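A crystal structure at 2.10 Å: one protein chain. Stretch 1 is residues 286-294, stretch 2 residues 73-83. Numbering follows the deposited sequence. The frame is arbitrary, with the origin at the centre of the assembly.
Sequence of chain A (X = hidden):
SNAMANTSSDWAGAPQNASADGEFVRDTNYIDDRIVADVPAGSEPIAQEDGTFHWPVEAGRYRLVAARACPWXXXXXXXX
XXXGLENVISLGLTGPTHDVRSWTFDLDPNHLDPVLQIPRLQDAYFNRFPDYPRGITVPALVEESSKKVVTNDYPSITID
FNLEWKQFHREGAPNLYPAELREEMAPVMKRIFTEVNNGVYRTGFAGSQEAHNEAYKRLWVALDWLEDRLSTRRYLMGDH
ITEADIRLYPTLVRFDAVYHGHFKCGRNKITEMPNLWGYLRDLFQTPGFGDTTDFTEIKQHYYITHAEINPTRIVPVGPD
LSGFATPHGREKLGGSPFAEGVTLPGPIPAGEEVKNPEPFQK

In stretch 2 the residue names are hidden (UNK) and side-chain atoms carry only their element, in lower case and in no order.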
# COMPACT_ATOMS: atom_id res chain seq x y z
N THR A 286 -14.79 -13.67 -14.35
CA THR A 286 -15.74 -14.78 -14.50
C THR A 286 -17.08 -14.39 -13.88
O THR A 286 -17.14 -13.75 -12.82
CB THR A 286 -15.19 -16.04 -13.79
OG1 THR A 286 -13.90 -16.36 -14.34
CG2 THR A 286 -16.14 -17.26 -13.91
N PRO A 287 -18.20 -14.77 -14.53
CA PRO A 287 -19.51 -14.53 -13.93
C PRO A 287 -19.61 -15.01 -12.50
O PRO A 287 -19.04 -16.04 -12.16
CB PRO A 287 -20.46 -15.33 -14.85
CG PRO A 287 -19.81 -15.26 -16.16
CD PRO A 287 -18.31 -15.38 -15.86
N GLY A 288 -20.33 -14.25 -11.67
CA GLY A 288 -20.47 -14.57 -10.26
C GLY A 288 -19.47 -13.86 -9.35
O GLY A 288 -19.75 -13.60 -8.18
N PHE A 289 -18.31 -13.53 -9.91
CA PHE A 289 -17.18 -13.00 -9.13
C PHE A 289 -17.19 -11.44 -9.21
O PHE A 289 -17.71 -10.77 -8.30
CB PHE A 289 -15.87 -13.64 -9.63
CG PHE A 289 -15.71 -15.10 -9.26
CD1 PHE A 289 -16.22 -16.10 -10.07
CD2 PHE A 289 -15.03 -15.48 -8.11
CE1 PHE A 289 -16.06 -17.44 -9.75
CE2 PHE A 289 -14.86 -16.84 -7.77
CZ PHE A 289 -15.40 -17.83 -8.60
N GLY A 290 -16.69 -10.88 -10.30
CA GLY A 290 -16.62 -9.43 -10.46
C GLY A 290 -17.96 -8.75 -10.40
O GLY A 290 -18.07 -7.63 -9.89
N ASP A 291 -19.01 -9.42 -10.88
CA ASP A 291 -20.33 -8.82 -10.94
C ASP A 291 -21.06 -8.90 -9.61
O ASP A 291 -22.22 -8.52 -9.53
CB ASP A 291 -21.16 -9.36 -12.16
CG ASP A 291 -21.54 -10.87 -12.05
OD1 ASP A 291 -21.17 -11.57 -11.06
OD2 ASP A 291 -22.23 -11.36 -13.00
N THR A 292 -20.41 -9.44 -8.57
CA THR A 292 -20.92 -9.32 -7.22
C THR A 292 -19.95 -8.50 -6.30
O THR A 292 -20.11 -8.47 -5.06
CB THR A 292 -21.19 -10.69 -6.61
OG1 THR A 292 -19.97 -11.44 -6.48
CG2 THR A 292 -22.22 -11.53 -7.50
N THR A 293 -18.93 -7.88 -6.92
CA THR A 293 -17.87 -7.19 -6.17
C THR A 293 -18.09 -5.68 -6.29
O THR A 293 -17.97 -5.12 -7.40
CB THR A 293 -16.48 -7.56 -6.71
OG1 THR A 293 -16.31 -8.98 -6.63
CG2 THR A 293 -15.34 -6.86 -5.91
N ASP A 294 -18.44 -5.05 -5.17
CA ASP A 294 -18.65 -3.60 -5.12
C ASP A 294 -17.50 -2.95 -4.34
O ASP A 294 -17.46 -2.98 -3.10
CB ASP A 294 -20.01 -3.27 -4.48
CG ASP A 294 -20.38 -1.77 -4.57
OD1 ASP A 294 -19.45 -0.95 -4.47
OD2 ASP A 294 -21.60 -1.44 -4.72
N UNK A 73 -19.64 -13.39 3.66
CA UNK A 73 -20.89 -13.26 2.92
C UNK A 73 -20.69 -13.33 1.43
O UNK A 73 -21.53 -13.91 0.70
c UNK A 73 -21.63 -11.95 3.30
N UNK A 74 -19.59 -12.74 0.95
CA UNK A 74 -19.31 -12.74 -0.45
C UNK A 74 -19.28 -14.19 -1.02
O UNK A 74 -19.82 -14.44 -2.09
n UNK A 74 -16.77 -10.71 -2.54
c UNK A 74 -18.00 -11.98 -0.73
c UNK A 74 -17.87 -11.45 -2.13
n UNK A 74 -18.06 -10.92 -4.26
c UNK A 74 -18.67 -11.58 -3.21
c UNK A 74 -16.92 -10.40 -3.82
N UNK A 75 -18.68 -15.13 -0.30
CA UNK A 75 -18.71 -16.55 -0.74
C UNK A 75 -20.12 -17.07 -1.09
O UNK A 75 -20.32 -17.74 -2.11
c UNK A 75 -18.25 -17.45 0.38
n UNK A 75 -13.75 -18.93 4.13
n UNK A 75 -15.74 -20.04 4.00
c UNK A 75 -16.87 -17.19 0.98
c UNK A 75 -16.67 -18.20 2.09
c UNK A 75 -14.95 -19.04 3.61
n UNK A 75 -15.36 -18.16 2.69
N UNK A 76 -21.08 -16.75 -0.22
CA UNK A 76 -22.44 -17.22 -0.38
C UNK A 76 -23.13 -16.59 -1.56
O UNK A 76 -23.93 -17.27 -2.28
c UNK A 76 -23.31 -17.06 0.94
c UNK A 76 -22.60 -17.57 2.14
o UNK A 76 -23.66 -15.69 1.19
N UNK A 77 -22.82 -15.31 -1.81
CA UNK A 77 -23.40 -14.59 -2.94
C UNK A 77 -22.86 -15.11 -4.27
O UNK A 77 -23.62 -15.32 -5.24
c UNK A 77 -23.21 -13.05 -2.81
c UNK A 77 -23.77 -12.28 -4.05
c UNK A 77 -23.90 -12.57 -1.55
N UNK A 78 -21.56 -15.35 -4.31
CA UNK A 78 -20.92 -15.86 -5.53
C UNK A 78 -21.52 -17.26 -5.85
O UNK A 78 -21.84 -17.54 -6.99
c UNK A 78 -17.21 -14.72 -4.55
c UNK A 78 -19.38 -16.03 -5.33
c UNK A 78 -18.67 -14.65 -5.21
c UNK A 78 -18.79 -16.81 -6.44
N UNK A 79 -21.64 -18.11 -4.84
CA UNK A 79 -22.09 -19.47 -5.04
C UNK A 79 -23.56 -19.47 -5.50
O UNK A 79 -23.92 -20.18 -6.44
c UNK A 79 -22.36 -21.75 -3.96
o UNK A 79 -20.49 -20.28 -3.42
c UNK A 79 -21.89 -20.30 -3.77
N UNK A 80 -24.38 -18.64 -4.87
CA UNK A 80 -25.79 -18.48 -5.26
C UNK A 80 -25.93 -18.09 -6.72
O UNK A 80 -26.77 -18.65 -7.46
c UNK A 80 -26.51 -17.49 -4.34
n UNK A 80 -28.95 -13.79 -4.99
n UNK A 80 -31.21 -14.05 -4.87
c UNK A 80 -27.97 -17.18 -4.68
c UNK A 80 -30.00 -14.51 -4.62
c UNK A 80 -28.59 -16.32 -3.62
n UNK A 80 -29.87 -15.69 -4.00
N UNK A 81 -25.11 -17.14 -7.16
CA UNK A 81 -25.11 -16.76 -8.56
C UNK A 81 -24.60 -17.87 -9.51
O UNK A 81 -25.24 -18.17 -10.54
c UNK A 81 -24.27 -13.50 -10.39
n UNK A 81 -26.38 -13.70 -12.32
n UNK A 81 -24.92 -13.03 -13.96
c UNK A 81 -25.15 -13.31 -12.70
c UNK A 81 -24.35 -15.46 -8.76
c UNK A 81 -24.28 -15.00 -10.23
n UNK A 81 -24.15 -13.19 -11.81
N UNK A 82 -23.46 -18.47 -9.20
CA UNK A 82 -22.88 -19.47 -10.06
C UNK A 82 -23.85 -20.63 -10.28
O UNK A 82 -23.97 -21.12 -11.40
c UNK A 82 -19.98 -18.96 -11.13
c UNK A 82 -19.16 -19.76 -8.88
c UNK A 82 -20.32 -19.12 -9.64
c UNK A 82 -21.57 -20.00 -9.49
N UNK A 83 -24.55 -21.04 -9.21
CA UNK A 83 -25.43 -22.20 -9.28
C UNK A 83 -26.82 -21.91 -9.82
O UNK A 83 -27.55 -22.86 -10.12
c UNK A 83 -25.55 -22.86 -7.91
c UNK A 83 -23.58 -24.44 -8.33
c UNK A 83 -24.19 -23.38 -7.40
c UNK A 83 -24.39 -23.95 -5.97
O HOH W 1 -22.71 -12.63 -15.69

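Position 73 carries one side-chain carbon and nothing beyond it, which defines Ala73; that carbon is out of reach of stretch 1 and takes no part in the contact.

At position 74 one carbon leads to a five-membered ring of three carbons and two nitrogens, an imidazole. One ring nitrogen lies 3.0 Å from Thr292 OG1, and a ring carbon is 3.2 Å from Thr293 OG1. This is His74, with chi1 t. Its NE2 donates to Thr292 OG1 at 3.0 Å with an angle of 144° at the hydrogen, and both threonine oxygens sit at the ring edge, near its plane. Thr292 O is also close to NE2, at 3.3 Å, but the angle is too poor for a hydrogen bond.

Position 75 has three carbons, a nitrogen, then a carbon bearing two more nitrogens: Arg75, extended and out of reach of stretch 1. Position 76 has a carbon carrying one oxygen and one carbon, hence Thr76; its OG1 turns back to donate to Ala73 O at 2.8 Å.

Position 77 shows three carbons forked at the first. One arm approaches Thr292 CG2 to 3.9 Å, and the CA-to-CB bond points toward stretch 1. The residue is Val77.

Position 78 has four carbons, forked at the first with one arm two carbons long. The inner carbon of the longer arm lies 3.3 Å from Gly288 O, and the single-carbon arm sits over the Phe289 ring. This is the pattern of isoleucine, Ile78: the carbon near Gly288 O is CG1, while CG2 stands 4.1 Å from the Phe289 ring centroid and 9° off the ring normal, a CH-pi contact over one face.

Position 79 again has a carbon carrying an oxygen and a carbon. This is Thr79, whose CA-to-CB bond points away from stretch 1, with OG1 donating to Arg75 O at 2.9 Å. Position 80 repeats the three carbons, nitrogen and guanidinium carbon with two nitrogens; Arg80 makes no contact here and is satisfied elsewhere in the structure.

Position 81 has the same composition but its CA-to-CB bond points toward stretch 1, and its chain nitrogen is 2.9 Å from Asp291 OD2. In Arg81, NE donates to that oxygen at 148° in a salt bridge; a weak hydrogen bond from NH2 to Asp291 OD2 spans 3.3 Å. One water accepts from Arg81 NH2 and donates to Asp291 OD2.

Position 82 has four carbons forked at the second. One terminal carbon is 4.0 Å from Phe289 CE1, and the other is 3.2 Å from Pro287 O. This is Leu82, and the two carbons are CD1 and CD2 respectively. Position 83 has the same fork, giving Leu83, which makes no contact with stretch 1.

The contact buries 476 Å², and the two backbones come nearest at Gly288, whose CA is 4.9 Å from Ile78 CA. An ideal CB there would stand 3.1 Å from Leu82 CG, and phi/psi of 95/-27 would jam it against the preceding carbonyl oxygen, so local backbone and packing both favour glycine. Around this approach, the imidazole hydrogen bond and the salt bridge supply directional polar links, while Ile78 and Leu82 pack against Phe289.

Stretch 2 (73-83) AHRTVITRRLL
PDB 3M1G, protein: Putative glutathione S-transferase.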